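Local coordinates for protein Phospholipase/Carboxylesterase (Haliangium ochraceum, PDB 4Q82) that probably hydrolyses carboxylic ester bonds as a serine hydrolase of the alpha/beta-hydrolase type, its natural substrate being unestablished, at residues Gly192-Cys203 and Gly225-Cys236. Sequence-based numbering, arbitrary orientation. Where two conformers were deposited one is given.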
ATOM      1  N   GLY A 192       6.993  -6.267  -6.553  1.00 12.47           N
ATOM      2  CA  GLY A 192       5.855  -6.725  -7.339  1.00 12.51           C
ATOM      3  C   GLY A 192       6.219  -6.848  -8.804  1.00 12.30           C
ATOM      4  O   GLY A 192       7.409  -6.874  -9.185  1.00 12.20           O
ATOM      5  N   ASN A 193       5.190  -6.977  -9.642  1.00 12.45           N
ATOM      6  CA  ASN A 193       5.391  -7.114 -11.065  1.00 12.47           C
ATOM      7  C   ASN A 193       4.380  -6.231 -11.776  1.00 15.30           C
ATOM      8  O   ASN A 193       3.208  -6.565 -11.841  1.00 16.26           O
ATOM      9  CB  ASN A 193       5.231  -8.574 -11.522  1.00 13.84           C
ATOM     10  CG  ASN A 193       5.452  -8.743 -13.029  1.00 16.40           C
ATOM     11  OD1 ASN A 193       5.741  -7.779 -13.740  1.00 17.20           O
ATOM     12  ND2 ASN A 193       5.345  -9.994 -13.521  1.00 16.92           N
ATOM     13  N   GLY A 194       4.852  -5.122 -12.322  1.00 14.56           N
ATOM     14  CA  GLY A 194       4.013  -4.203 -13.069  1.00 15.70           C
ATOM     15  C   GLY A 194       4.206  -4.288 -14.570  1.00 17.02           C
ATOM     16  O   GLY A 194       3.727  -3.428 -15.305  1.00 18.41           O
ATOM     17  N   ARG A 195       4.891  -5.326 -15.050  1.00 16.70           N
ATOM     18  CA  ARG A 195       5.088  -5.433 -16.498  1.00 18.08           C
ATOM     19  C   ARG A 195       3.763  -5.549 -17.278  1.00 20.75           C
ATOM     20  O   ARG A 195       3.596  -4.854 -18.282  1.00 22.59           O
ATOM     21  CB  ARG A 195       6.055  -6.593 -16.811  1.00 16.75           C
ATOM     22  CG  ARG A 195       7.426  -6.357 -16.116  1.00 18.93           C
ATOM     23  CD  ARG A 195       8.420  -7.493 -16.357  1.00 19.92           C
ATOM     24  NE  ARG A 195       9.043  -7.393 -17.680  1.00 22.33           N
ATOM     25  CZ  ARG A 195       9.986  -8.240 -18.103  1.00 22.74           C
ATOM     26  NH1 ARG A 195      10.385  -9.229 -17.298  1.00 21.52           N
ATOM     27  NH2 ARG A 195      10.521  -8.102 -19.315  1.00 24.11           N
ATOM     28  N   PRO A 196       2.811  -6.396 -16.828  1.00 19.69           N
ATOM     29  CA  PRO A 196       1.539  -6.415 -17.557  1.00 21.74           C
ATOM     30  C   PRO A 196       0.822  -5.052 -17.566  1.00 22.77           C
ATOM     31  O   PRO A 196       0.297  -4.648 -18.604  1.00 23.55           O
ATOM     32  CB  PRO A 196       0.713  -7.458 -16.790  1.00 21.71           C
ATOM     33  CG  PRO A 196       1.762  -8.406 -16.233  1.00 20.20           C
ATOM     34  CD  PRO A 196       2.841  -7.434 -15.768  1.00 18.30           C
ATOM     35  N   ALA A 197       0.800  -4.365 -16.431  1.00 20.98           N
ATOM     36  CA  ALA A 197       0.139  -3.058 -16.374  1.00 21.15           C
ATOM     37  C   ALA A 197       0.747  -2.047 -17.357  1.00 22.03           C
ATOM     38  O   ALA A 197       0.021  -1.347 -18.069  1.00 23.55           O
ATOM     39  CB  ALA A 197       0.195  -2.505 -14.955  1.00 20.40           C
ATOM     40  N   PHE A 198       2.075  -1.961 -17.379  1.00 21.15           N
ATOM     41  CA  PHE A 198       2.738  -1.022 -18.270  1.00 22.46           C
ATOM     42  C   PHE A 198       2.674  -1.478 -19.725  1.00 24.22           C
ATOM     43  O   PHE A 198       2.566  -0.649 -20.627  1.00 26.72           O
ATOM     44  CB  PHE A 198       4.198  -0.799 -17.853  1.00 21.86           C
ATOM     45  CG  PHE A 198       4.882   0.262 -18.678  1.00 24.04           C
ATOM     46  CD1 PHE A 198       4.526   1.599 -18.532  1.00 24.72           C
ATOM     47  CD2 PHE A 198       5.833  -0.079 -19.629  1.00 25.64           C
ATOM     48  CE1 PHE A 198       5.117   2.584 -19.302  1.00 26.63           C
ATOM     49  CE2 PHE A 198       6.436   0.913 -20.422  1.00 27.26           C
ATOM     50  CZ  PHE A 198       6.065   2.244 -20.256  1.00 27.93           C
ATOM     51  N   ASN A 199       2.757  -2.788 -19.960  1.00 23.27           N
ATOM     52  CA  ASN A 199       2.641  -3.294 -21.328  1.00 26.26           C
ATOM     53  C   ASN A 199       1.267  -2.943 -21.898  1.00 27.47           C
ATOM     54  O   ASN A 199       1.127  -2.597 -23.074  1.00 28.12           O
ATOM     55  CB  ASN A 199       2.869  -4.804 -21.382  1.00 27.23           C
ATOM     56  CG  ASN A 199       2.776  -5.349 -22.796  1.00 32.17           C
ATOM     57  OD1 ASN A 199       1.845  -6.081 -23.141  1.00 34.56           O
ATOM     58  ND2 ASN A 199       3.722  -4.959 -23.630  1.00 33.55           N
ATOM     59  N   ASP A 200       0.257  -3.017 -21.038  1.00 27.85           N
ATOM     60  CA  ASP A 200      -1.113  -2.699 -21.415  1.00 30.54           C
ATOM     61  C   ASP A 200      -1.305  -1.199 -21.705  1.00 31.49           C
ATOM     62  O   ASP A 200      -1.858  -0.829 -22.731  1.00 33.71           O
ATOM     63  CB  ASP A 200      -2.051  -3.151 -20.296  1.00 32.67           C
ATOM     64  CG  ASP A 200      -3.508  -3.159 -20.698  1.00 37.55           C
ATOM     65  OD1 ASP A 200      -3.923  -2.317 -21.525  1.00 40.60           O
ATOM     66  OD2 ASP A 200      -4.249  -4.017 -20.160  1.00 39.09           O
ATOM     67  N   HIS A 201      -0.858  -0.347 -20.791  1.00 29.88           N
ATOM     68  CA  HIS A 201      -1.230   1.068 -20.819  1.00 30.67           C
ATOM     69  C   HIS A 201      -0.157   2.034 -21.292  1.00 30.63           C
ATOM     70  O   HIS A 201      -0.480   3.149 -21.705  1.00 31.78           O
ATOM     71  CB  HIS A 201      -1.677   1.500 -19.427  1.00 29.30           C
ATOM     72  CG  HIS A 201      -2.986   0.909 -19.004  1.00 29.19           C
ATOM     73  ND1 HIS A 201      -4.175   1.221 -19.622  1.00 31.19           N
ATOM     74  CD2 HIS A 201      -3.294   0.045 -18.008  1.00 28.12           C
ATOM     75  CE1 HIS A 201      -5.161   0.567 -19.032  1.00 31.14           C
ATOM     76  NE2 HIS A 201      -4.652  -0.150 -18.046  1.00 29.07           N
ATOM     77  N   GLY A 202       1.112   1.639 -21.201  1.00 29.66           N
ATOM     78  CA  GLY A 202       2.200   2.542 -21.554  1.00 30.05           C
ATOM     79  C   GLY A 202       2.126   3.849 -20.785  1.00 29.70           C
ATOM     80  O   GLY A 202       1.814   3.854 -19.597  1.00 28.07           O
ATOM     81  N   CYS A 203       2.354   4.976 -21.459  1.00 31.26           N
ATOM     82  CA  CYS A 203       2.451   6.235 -20.733  1.00 31.36           C
ATOM     83  C   CYS A 203       1.120   6.703 -20.143  1.00 31.15           C
ATOM     84  O   CYS A 203       1.105   7.613 -19.318  1.00 30.74           O
ATOM     85  CB  CYS A 203       3.059   7.305 -21.631  1.00 33.90           C
ATOM     86  SG  CYS A 203       4.811   6.937 -21.928  1.00 39.98           S
ATOM     87  N   GLY A 225      10.334  -7.092 -12.781  1.00 14.95           N
ATOM     88  CA  GLY A 225       8.929  -6.801 -12.522  1.00 14.38           C
ATOM     89  C   GLY A 225       8.689  -5.359 -12.080  1.00 13.79           C
ATOM     90  O   GLY A 225       7.614  -4.786 -12.332  1.00 13.98           O
ATOM     91  N   THR A 226       9.664  -4.778 -11.385  1.00 13.34           N
ATOM     92  CA  THR A 226       9.579  -3.371 -10.992  1.00 13.30           C
ATOM     93  C   THR A 226      10.427  -2.492 -11.906  1.00 14.36           C
ATOM     94  O   THR A 226      10.034  -1.392 -12.273  1.00 14.86           O
ATOM     95  CB  THR A 226      10.027  -3.171  -9.529  1.00 13.19           C
ATOM     96  OG1 THR A 226       9.184  -3.969  -8.682  1.00 13.08           O
ATOM     97  CG2 THR A 226       9.910  -1.680  -9.086  1.00 14.29           C
ATOM     98  N   ILE A 227      11.601  -2.979 -12.283  1.00 14.33           N
ATOM     99  CA  ILE A 227      12.533  -2.117 -12.992  1.00 15.71           C
ATOM    100  C   ILE A 227      12.032  -1.752 -14.398  1.00 17.36           C
ATOM    101  O   ILE A 227      12.150  -0.597 -14.820  1.00 18.76           O
ATOM    102  CB  ILE A 227      13.936  -2.778 -13.072  1.00 17.54           C
ATOM    103  CG1 ILE A 227      14.552  -2.848 -11.655  1.00 16.83           C
ATOM    104  CG2 ILE A 227      14.857  -2.001 -14.036  1.00 19.26           C
ATOM    105  CD1 ILE A 227      15.785  -3.751 -11.581  1.00 17.10           C
ATOM    106  N   GLU A 228      11.486  -2.727 -15.128  0.58 17.90           N
ATOM    107  CA  GLU A 228      11.022  -2.457 -16.489  0.58 19.41           C
ATOM    108  C   GLU A 228       9.884  -1.433 -16.477  0.58 19.67           C
ATOM    109  O   GLU A 228       9.990  -0.412 -17.162  0.58 20.33           O
ATOM    110  CB  GLU A 228      10.591  -3.742 -17.229  0.58 20.23           C
ATOM    111  CG  GLU A 228       9.997  -3.481 -18.633  0.58 22.18           C
ATOM    112  CD  GLU A 228       9.524  -4.748 -19.363  0.58 23.69           C
ATOM    113  OE1 GLU A 228       8.302  -5.028 -19.375  0.58 23.42           O
ATOM    114  OE2 GLU A 228      10.365  -5.450 -19.960  0.58 24.64           O
ATOM    115  N   PRO A 229       8.806  -1.682 -15.699  1.00 19.34           N
ATOM    116  CA  PRO A 229       7.752  -0.666 -15.761  1.00 20.25           C
ATOM    117  C   PRO A 229       8.193   0.691 -15.206  1.00 19.44           C
ATOM    118  O   PRO A 229       7.786   1.687 -15.790  1.00 21.05           O
ATOM    119  CB  PRO A 229       6.608  -1.268 -14.927  1.00 20.16           C
ATOM    120  CG  PRO A 229       7.236  -2.314 -14.091  1.00 19.25           C
ATOM    121  CD  PRO A 229       8.380  -2.850 -14.898  1.00 18.94           C
HETATM  122  N   MSE A 230       9.015   0.746 -14.159  1.00 18.35           N
HETATM  123  CA  MSE A 230       9.363   2.065 -13.633  1.00 17.72           C
HETATM  124  C   MSE A 230      10.267   2.782 -14.632  1.00 18.93           C
HETATM  125  O   MSE A 230      10.125   3.996 -14.842  1.00 18.68           O
HETATM  126  CB  MSE A 230      10.054   1.982 -12.259  1.00 15.57           C
HETATM  127  CG  MSE A 230       9.205   1.491 -11.100  1.00 15.05           C
HETATM  128 SE   MSE A 230       7.456   2.333 -10.993  0.63 17.29          SE
HETATM  129  CE  MSE A 230       7.965   4.195 -11.352  1.00 15.40           C
ATOM    130  N   ASN A 231      11.180   2.055 -15.282  1.00 20.51           N
ATOM    131  CA  ASN A 231      11.986   2.717 -16.313  1.00 23.34           C
ATOM    132  C   ASN A 231      11.101   3.274 -17.429  1.00 23.75           C
ATOM    133  O   ASN A 231      11.321   4.380 -17.915  1.00 24.12           O
ATOM    134  CB  ASN A 231      13.024   1.765 -16.917  1.00 26.19           C
ATOM    135  CG  ASN A 231      14.221   1.538 -16.009  1.00 27.02           C
ATOM    136  OD1 ASN A 231      14.479   2.314 -15.096  1.00 27.55           O
ATOM    137  ND2 ASN A 231      14.983   0.489 -16.298  1.00 28.34           N
ATOM    138  N   GLY A 232      10.101   2.492 -17.838  1.00 23.49           N
ATOM    139  CA  GLY A 232       9.161   2.937 -18.854  1.00 24.08           C
ATOM    140  C   GLY A 232       8.403   4.184 -18.419  1.00 24.34           C
ATOM    141  O   GLY A 232       8.267   5.144 -19.179  1.00 25.33           O
ATOM    142  N   LEU A 233       7.902   4.165 -17.187  1.00 22.64           N
ATOM    143  CA  LEU A 233       7.114   5.268 -16.684  1.00 22.45           C
ATOM    144  C   LEU A 233       7.970   6.525 -16.540  1.00 23.35           C
ATOM    145  O   LEU A 233       7.520   7.623 -16.858  1.00 24.74           O
ATOM    146  CB  LEU A 233       6.485   4.909 -15.344  1.00 21.04           C
ATOM    147  CG  LEU A 233       5.403   3.818 -15.386  1.00 21.25           C
ATOM    148  CD1 LEU A 233       5.114   3.386 -13.949  1.00 20.49           C
ATOM    149  CD2 LEU A 233       4.154   4.356 -16.084  1.00 23.03           C
ATOM    150  N   ILE A 234       9.203   6.353 -16.061  1.00 22.01           N
ATOM    151  CA  ILE A 234      10.137   7.478 -15.910  1.00 22.96           C
ATOM    152  C   ILE A 234      10.462   8.086 -17.275  1.00 25.95           C
ATOM    153  O   ILE A 234      10.585   9.310 -17.401  1.00 27.73           O
ATOM    154  CB  ILE A 234      11.425   7.026 -15.172  1.00 24.95           C
ATOM    155  CG1 ILE A 234      11.122   6.857 -13.685  1.00 23.38           C
ATOM    156  CG2 ILE A 234      12.556   8.037 -15.325  1.00 25.99           C
ATOM    157  CD1 ILE A 234      12.161   6.068 -12.928  1.00 22.47           C
ATOM    158  N   ALA A 235      10.570   7.246 -18.304  1.00 25.74           N
ATOM    159  CA  ALA A 235      10.882   7.738 -19.645  1.00 28.11           C
ATOM    160  C   ALA A 235       9.698   8.467 -20.300  1.00 30.02           C
ATOM    161  O   ALA A 235       9.876   9.190 -21.289  1.00 32.07           O
ATOM    162  CB  ALA A 235      11.354   6.580 -20.543  1.00 27.71           C
ATOM    163  N   CYS A 236       8.495   8.292 -19.757  1.00 29.41           N
ATOM    164  CA  CYS A 236       7.322   8.936 -20.337  1.00 31.18           C
ATOM    165  C   CYS A 236       7.448  10.452 -20.259  1.00 32.59           C
ATOM    166  O   CYS A 236       7.890  11.000 -19.248  1.00 31.97           O
ATOM    167  CB  CYS A 236       6.043   8.476 -19.645  1.00 30.51           C
ATOM    168  SG  CYS A 236       5.593   6.762 -20.051  1.00 30.48           S
TER
HETATM  169  O   HOH W   1       6.853  -3.393  -7.475  1.00 11.71           O
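Gly194 N donates to Gly225 O at 2.8 Å, a nearly straight bond that uses the carbonyl left unclaimed where Pro229, having no N-H, kinks helix 225-235. From there helix 195-201 runs alongside it at 32°, the axes 8.8 Å apart at their closest. Glycine suits position 225, since a beta carbon would collide with Gly192 O. Just ahead of helix 195-201, whose N-cap position is Gly194, Asn193 OD1 accepts from Arg195 N in an Asx turn.

Arg195 bends at chi3 to grip one of two Glu228 conformers side-on: Arg195 NE meets Glu228 OE1 straight at 3.0 Å, Arg195 NH2 meets Glu228 OE2 in a bent bond of 2.7 Å. Both nitrogens approach from above the carboxylate, the two planes being 85° apart. Phe198, with CG anti to the backbone N, reaches across so that CZ lies 3.5 Å from Gly232 CA, where any side chain would strike the ring. Leu233 CD2 packs obliquely on Phe198 CD1 at 3.7 Å, and Pro229 CB meets Phe198 CB. Cutting Phe198 back to an alanine is likely to open a gap beside Gly232 and leave Leu233 CD2 without its apolar partner. At the ring edge lies Cys236 SG, whose disulfide with Cys203 ties the chain just beyond both helices.

Leu233 also packs on strand 210-215 and Met230 on strand 243-248; the helices lie side by side near that edge strand, each linking parallel strands in a beta-alpha-beta crossover, as in alpha/beta-hydrolases.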